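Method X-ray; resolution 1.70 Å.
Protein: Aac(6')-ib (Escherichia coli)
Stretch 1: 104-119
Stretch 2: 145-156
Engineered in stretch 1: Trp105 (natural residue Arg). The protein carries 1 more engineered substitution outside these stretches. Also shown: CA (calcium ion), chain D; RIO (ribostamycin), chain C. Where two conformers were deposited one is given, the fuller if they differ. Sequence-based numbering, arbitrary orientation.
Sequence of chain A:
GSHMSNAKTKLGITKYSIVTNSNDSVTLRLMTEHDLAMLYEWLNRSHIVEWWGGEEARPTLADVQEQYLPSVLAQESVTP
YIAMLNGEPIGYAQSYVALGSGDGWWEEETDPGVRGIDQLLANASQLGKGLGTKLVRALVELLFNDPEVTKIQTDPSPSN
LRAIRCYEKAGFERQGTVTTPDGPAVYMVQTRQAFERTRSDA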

# COMPACT_ATOMS: atom_id res chain seq x y z
N GLY A 104 11.66 -5.11 -13.76
CA GLY A 104 10.38 -5.63 -14.19
C GLY A 104 9.20 -4.79 -13.74
O GLY A 104 8.11 -4.94 -14.28
N TRP A 105 9.42 -3.94 -12.73
CA TRP A 105 8.34 -3.13 -12.17
C TRP A 105 8.27 -1.74 -12.80
O TRP A 105 9.28 -1.02 -12.85
CB TRP A 105 8.51 -2.98 -10.65
CG TRP A 105 8.23 -4.23 -9.90
CD1 TRP A 105 9.14 -5.12 -9.39
CD2 TRP A 105 6.94 -4.72 -9.52
NE1 TRP A 105 8.49 -6.14 -8.72
CE2 TRP A 105 7.14 -5.94 -8.82
CE3 TRP A 105 5.63 -4.27 -9.76
CZ2 TRP A 105 6.06 -6.70 -8.31
CZ3 TRP A 105 4.56 -5.01 -9.25
CH2 TRP A 105 4.78 -6.22 -8.54
N TRP A 106 7.08 -1.37 -13.28
CA TRP A 106 6.77 -0.02 -13.78
C TRP A 106 7.78 0.46 -14.82
O TRP A 106 8.19 1.61 -14.80
CB TRP A 106 6.58 0.99 -12.60
CG TRP A 106 5.77 0.31 -11.54
CD1 TRP A 106 6.16 0.01 -10.27
CD2 TRP A 106 4.47 -0.28 -11.72
NE1 TRP A 106 5.17 -0.71 -9.62
CE2 TRP A 106 4.13 -0.90 -10.48
CE3 TRP A 106 3.56 -0.33 -12.78
CZ2 TRP A 106 2.91 -1.59 -10.29
CZ3 TRP A 106 2.34 -1.03 -12.60
CH2 TRP A 106 2.02 -1.62 -11.36
N GLU A 107 8.12 -0.43 -15.75
CA GLU A 107 9.17 -0.13 -16.74
C GLU A 107 8.79 0.91 -17.80
O GLU A 107 9.67 1.45 -18.50
CB GLU A 107 9.66 -1.43 -17.40
CG GLU A 107 10.39 -2.36 -16.45
CD GLU A 107 10.98 -3.57 -17.13
OE1 GLU A 107 10.44 -3.99 -18.18
OE2 GLU A 107 11.98 -4.10 -16.61
N GLU A 108 7.49 1.19 -17.93
CA GLU A 108 7.01 2.26 -18.85
C GLU A 108 6.86 3.61 -18.16
O GLU A 108 6.55 4.61 -18.82
CB GLU A 108 5.66 1.91 -19.51
CG GLU A 108 5.54 0.49 -20.09
CD GLU A 108 6.78 0.02 -20.82
OE1 GLU A 108 7.31 0.77 -21.68
OE2 GLU A 108 7.21 -1.14 -20.55
N GLU A 109 7.04 3.63 -16.83
CA GLU A 109 6.88 4.90 -16.12
C GLU A 109 7.97 5.91 -16.54
O GLU A 109 9.11 5.52 -16.80
CB GLU A 109 6.89 4.68 -14.60
CG GLU A 109 6.58 5.97 -13.81
CD GLU A 109 5.24 6.58 -14.17
OE1 GLU A 109 4.22 6.03 -13.74
OE2 GLU A 109 5.21 7.63 -14.86
N THR A 110 7.58 7.18 -16.62
CA THR A 110 8.51 8.26 -16.94
C THR A 110 8.47 9.40 -15.91
O THR A 110 9.38 10.25 -15.88
CB THR A 110 8.23 8.84 -18.35
OG1 THR A 110 6.95 9.48 -18.36
CG2 THR A 110 8.22 7.72 -19.40
N ASP A 111 7.43 9.42 -15.07
CA ASP A 111 7.20 10.54 -14.16
C ASP A 111 7.72 10.19 -12.75
O ASP A 111 7.17 9.32 -12.11
CB ASP A 111 5.70 10.88 -14.13
CG ASP A 111 5.35 12.02 -13.17
OD1 ASP A 111 6.25 12.59 -12.49
OD2 ASP A 111 4.15 12.37 -13.11
N PRO A 112 8.78 10.87 -12.28
CA PRO A 112 9.33 10.49 -10.97
C PRO A 112 8.40 10.88 -9.79
O PRO A 112 8.69 10.50 -8.64
CB PRO A 112 10.64 11.31 -10.90
CG PRO A 112 10.35 12.52 -11.66
CD PRO A 112 9.48 12.04 -12.85
N GLY A 113 7.33 11.62 -10.09
CA GLY A 113 6.34 12.05 -9.09
C GLY A 113 5.28 10.99 -8.78
O GLY A 113 4.46 11.17 -7.86
N VAL A 114 5.26 9.92 -9.57
CA VAL A 114 4.27 8.86 -9.37
C VAL A 114 4.66 7.99 -8.15
O VAL A 114 5.81 7.55 -8.03
CB VAL A 114 4.09 7.99 -10.64
CG1 VAL A 114 3.09 6.87 -10.37
CG2 VAL A 114 3.61 8.87 -11.81
N ARG A 115 3.71 7.80 -7.23
CA ARG A 115 3.93 6.96 -6.04
C ARG A 115 2.91 5.84 -6.05
O ARG A 115 1.76 6.08 -6.41
CB ARG A 115 3.71 7.74 -4.74
CG ARG A 115 4.61 8.96 -4.60
CD ARG A 115 6.03 8.53 -4.15
NE ARG A 115 6.91 9.71 -4.16
CZ ARG A 115 7.54 10.15 -5.24
NH1 ARG A 115 7.40 9.54 -6.42
NH2 ARG A 115 8.31 11.23 -5.15
N GLY A 116 3.33 4.63 -5.69
CA GLY A 116 2.36 3.55 -5.54
C GLY A 116 2.20 3.20 -4.08
O GLY A 116 3.05 3.54 -3.25
N ILE A 117 1.13 2.49 -3.77
CA ILE A 117 0.87 2.05 -2.40
C ILE A 117 0.44 0.58 -2.36
O ILE A 117 -0.14 0.06 -3.33
CB ILE A 117 -0.19 2.93 -1.71
CG1 ILE A 117 -1.52 2.91 -2.49
CG2 ILE A 117 0.33 4.39 -1.58
CD1 ILE A 117 -2.71 3.56 -1.72
N ASP A 118 0.70 -0.03 -1.21
CA ASP A 118 0.20 -1.39 -0.89
C ASP A 118 -0.12 -1.36 0.59
O ASP A 118 0.51 -0.62 1.35
CB ASP A 118 1.28 -2.45 -1.13
CG ASP A 118 1.82 -2.42 -2.55
OD1 ASP A 118 1.12 -2.90 -3.46
OD2 ASP A 118 2.95 -1.93 -2.72
N GLN A 119 -1.12 -2.13 1.02
CA GLN A 119 -1.45 -2.12 2.44
C GLN A 119 -2.27 -3.33 2.85
O GLN A 119 -2.81 -4.07 2.01
CB GLN A 119 -2.17 -0.81 2.85
CG GLN A 119 -3.63 -0.73 2.49
CD GLN A 119 -3.86 -0.67 1.02
OE1 GLN A 119 -3.19 0.07 0.29
NE2 GLN A 119 -4.86 -1.44 0.56
N ASN A 145 0.74 15.46 0.35
CA ASN A 145 1.40 16.53 1.13
C ASN A 145 2.89 16.64 0.83
O ASN A 145 3.60 17.53 1.34
CB ASN A 145 1.14 16.32 2.63
CG ASN A 145 -0.21 16.88 3.05
OD1 ASN A 145 -0.73 17.80 2.39
ND2 ASN A 145 -0.79 16.34 4.14
N ASP A 146 3.37 15.74 -0.02
CA ASP A 146 4.65 15.96 -0.68
C ASP A 146 4.36 16.64 -2.02
O ASP A 146 3.80 15.99 -2.93
CB ASP A 146 5.39 14.63 -0.89
CG ASP A 146 6.72 14.80 -1.63
OD1 ASP A 146 7.04 15.92 -2.07
OD2 ASP A 146 7.44 13.80 -1.77
N PRO A 147 4.71 17.94 -2.17
CA PRO A 147 4.32 18.65 -3.42
C PRO A 147 4.93 18.07 -4.71
O PRO A 147 4.43 18.38 -5.81
CB PRO A 147 4.78 20.10 -3.18
CG PRO A 147 5.81 19.98 -2.12
CD PRO A 147 5.44 18.83 -1.24
N GLU A 148 5.96 17.23 -4.58
CA GLU A 148 6.57 16.61 -5.74
C GLU A 148 5.71 15.47 -6.33
O GLU A 148 5.94 15.03 -7.46
CB GLU A 148 7.93 16.07 -5.35
CG GLU A 148 8.93 17.15 -5.05
CD GLU A 148 10.29 16.55 -4.82
OE1 GLU A 148 10.62 15.54 -5.46
OE2 GLU A 148 11.02 17.07 -3.98
N VAL A 149 4.77 14.99 -5.53
CA VAL A 149 3.97 13.81 -5.93
C VAL A 149 2.85 14.24 -6.88
O VAL A 149 2.12 15.19 -6.59
CB VAL A 149 3.41 13.12 -4.68
CG1 VAL A 149 2.37 12.05 -5.10
CG2 VAL A 149 4.55 12.51 -3.84
N THR A 150 2.71 13.53 -7.99
CA THR A 150 1.78 13.95 -9.07
C THR A 150 0.54 13.06 -9.18
O THR A 150 -0.54 13.51 -9.59
CB THR A 150 2.49 13.89 -10.42
OG1 THR A 150 3.11 12.59 -10.58
CG2 THR A 150 3.57 15.00 -10.50
N LYS A 151 0.71 11.81 -8.78
CA LYS A 151 -0.33 10.80 -9.01
C LYS A 151 -0.01 9.60 -8.12
O LYS A 151 1.17 9.31 -7.92
CB LYS A 151 -0.26 10.34 -10.48
CG LYS A 151 -1.31 9.29 -10.84
CD LYS A 151 -1.35 9.10 -12.36
CE LYS A 151 -0.16 8.31 -12.86
NZ LYS A 151 -0.08 8.28 -14.39
N ILE A 152 -1.04 8.98 -7.56
CA ILE A 152 -0.82 7.75 -6.80
C ILE A 152 -1.40 6.60 -7.60
O ILE A 152 -2.42 6.76 -8.26
CB ILE A 152 -1.41 7.82 -5.39
CG1 ILE A 152 -0.92 9.10 -4.69
CG2 ILE A 152 -1.04 6.57 -4.58
CD1 ILE A 152 -1.69 9.43 -3.44
N GLN A 153 -0.69 5.47 -7.58
CA GLN A 153 -1.16 4.26 -8.27
C GLN A 153 -1.28 3.12 -7.29
O GLN A 153 -0.66 3.12 -6.20
CB GLN A 153 -0.20 3.85 -9.40
CG GLN A 153 1.16 3.37 -8.86
CD GLN A 153 2.12 2.94 -9.95
OE1 GLN A 153 2.22 3.56 -11.02
NE2 GLN A 153 2.88 1.89 -9.67
N THR A 154 -2.08 2.12 -7.66
CA THR A 154 -2.05 0.85 -6.94
C THR A 154 -2.38 -0.26 -7.95
O THR A 154 -2.87 0.04 -9.04
CB THR A 154 -2.97 0.82 -5.72
OG1 THR A 154 -2.67 -0.33 -4.90
CG2 THR A 154 -4.43 0.83 -6.15
N ASP A 155 -2.10 -1.51 -7.58
CA ASP A 155 -2.10 -2.60 -8.56
C ASP A 155 -2.63 -3.92 -7.96
O ASP A 155 -1.93 -4.94 -7.98
CB ASP A 155 -0.70 -2.78 -9.16
CG ASP A 155 0.34 -3.31 -8.15
OD1 ASP A 155 0.16 -3.06 -6.93
OD2 ASP A 155 1.28 -4.02 -8.58
N PRO A 156 -3.88 -3.89 -7.44
CA PRO A 156 -4.44 -5.11 -6.85
C PRO A 156 -4.54 -6.24 -7.88
O PRO A 156 -4.67 -5.98 -9.07
CB PRO A 156 -5.85 -4.69 -6.40
CG PRO A 156 -6.19 -3.47 -7.31
CD PRO A 156 -4.84 -2.77 -7.43
CA CA D . 11.11 17.76 -1.83
O1 RIO C . 6.20 -6.06 0.10
C1 RIO C . 7.51 -5.49 0.23
C2 RIO C . 8.41 -6.09 -0.85
O2 RIO C . 7.67 -6.45 -2.03
C3 RIO C . 7.69 -5.36 -2.96
O3 RIO C . 6.40 -4.70 -3.00
C4 RIO C . 5.83 -4.61 -4.36
C5 RIO C . 6.32 -3.34 -5.11
O4 RIO C . 7.73 -3.39 -5.29
C6 RIO C . 5.64 -3.10 -6.47
N1 RIO C . 6.06 -1.77 -7.00
C7 RIO C . 4.09 -3.11 -6.30
C8 RIO C . 3.63 -4.44 -5.66
N2 RIO C . 2.15 -4.44 -5.59
C9 RIO C . 4.27 -4.62 -4.24
O5 RIO C . 3.88 -5.95 -3.81
C10 RIO C . 3.53 -6.03 -2.43
O6 RIO C . 2.18 -5.69 -2.23
C11 RIO C . 1.19 -6.64 -2.76
C12 RIO C . -0.19 -6.14 -2.28
N3 RIO C . -0.64 -4.99 -3.08
C13 RIO C . 1.46 -8.09 -2.25
O7 RIO C . 0.56 -8.98 -2.95
C14 RIO C . 2.93 -8.48 -2.53
O8 RIO C . 3.24 -9.84 -2.10
C15 RIO C . 3.89 -7.45 -1.91
N4 RIO C . 5.29 -7.76 -2.20
C16 RIO C . 8.84 -4.43 -2.50
O9 RIO C . 9.79 -4.40 -3.55
C17 RIO C . 9.52 -5.20 -1.35
O10 RIO C . 10.55 -6.05 -1.94
O HOH W 1 4.03 3.42 -13.01
O HOH W 2 1.74 6.05 -14.61
O HOH W 3 2.88 8.83 -15.70
O HOH W 4 6.99 11.02 -1.64
O HOH W 5 9.23 13.18 -3.54
O HOH W 6 0.89 -0.72 -5.91
O HOH W 7 9.80 15.82 -1.23
O HOH W 8 13.33 18.56 -2.34
O HOH W 9 11.35 20.07 -2.74

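The strand that includes Arg115 to Gln119 runs parallel to strand 151-154, and their backbones are joined by alternating hydrogen bonds. Arg115 N donates to Lys151 O at 3.0 Å. Gln153 N donates to Arg115 O at 2.8 Å, and Ile117 N donates to Gln153 O at 3.1 Å. Thus both backbone polar groups of Arg115 are satisfied by the neighbouring strand, as are both of Gln153. Thr150 N also donates to Gly113 O at 2.9 Å.

Gly113 sits close against the other chain segment. Its CA lies 3.4 Å from Glu148 O. A CB here would clash with Glu148 O and Thr150 CG2, so the close approach depends on the missing side chain.

Asp111 uses both carboxylate oxygens. Asp111 OD2 accepts from Thr150 OG1 at 2.7 Å, across the contact. Asp111 OD1 accepts from Gly113 N at 2.8 Å, within the turn from Asp111 to Val114. Thr150 OG1 is also 3.4 Å from Gly113 O, but the angle is too poor for a hydrogen bond.

Arg115 makes no salt bridge across the contact, but NE, NH1 and NH2 each donate a hydrogen bond. Arg115 NH1 donates to Pro112 O at 2.7 Å and to Val114 O at 3.0 Å. Arg115 NH2 is 4.3 Å from Asp146 OD2, too far for a salt bridge, and water fills the gap. Water 4 accepts from Arg115 NE and donates to Asp146 OD2, both at 2.8 Å. Water 5 accepts from Arg115 NH2 at 2.7 Å and donates to Asp146 OD2 at 2.6 Å. Val149 CG2 lies over one face of the guanidinium.

Water also links Glu109 to stretch 2. Water 1 donates to Glu109 OE1 and to Gln153 OE1, both at 2.7 Å. This joins two acceptors that are themselves 4.2 Å apart. Water 2 accepts from Lys151 NZ at 2.9 Å and donates to Glu109 OE1 at 2.6 Å. Glu109 OE2 also accepts from Asp111 N at 2.9 Å and Thr110 N at 3.0 Å.

Gln153 NE2 lies over one face of the Trp106 ring, 3.2 Å from Trp106 CE2. It is 3.5 Å from Trp106 NE1, but both are donors and do not bond. The amide of Gln153 has hydrogen-bond partners elsewhere in the structure.

Asp118 OD1 and Asp155 OD1 are 3.6 Å apart despite their like charges. Ribostamycin N2 donates to both, at 2.8 Å to Asp118 OD1 and 2.8 Å to Asp155 OD1. Ribostamycin N3 adds a 2.8 Å bond to Asp118 OD1. The two carboxylates thus share one ligand amine.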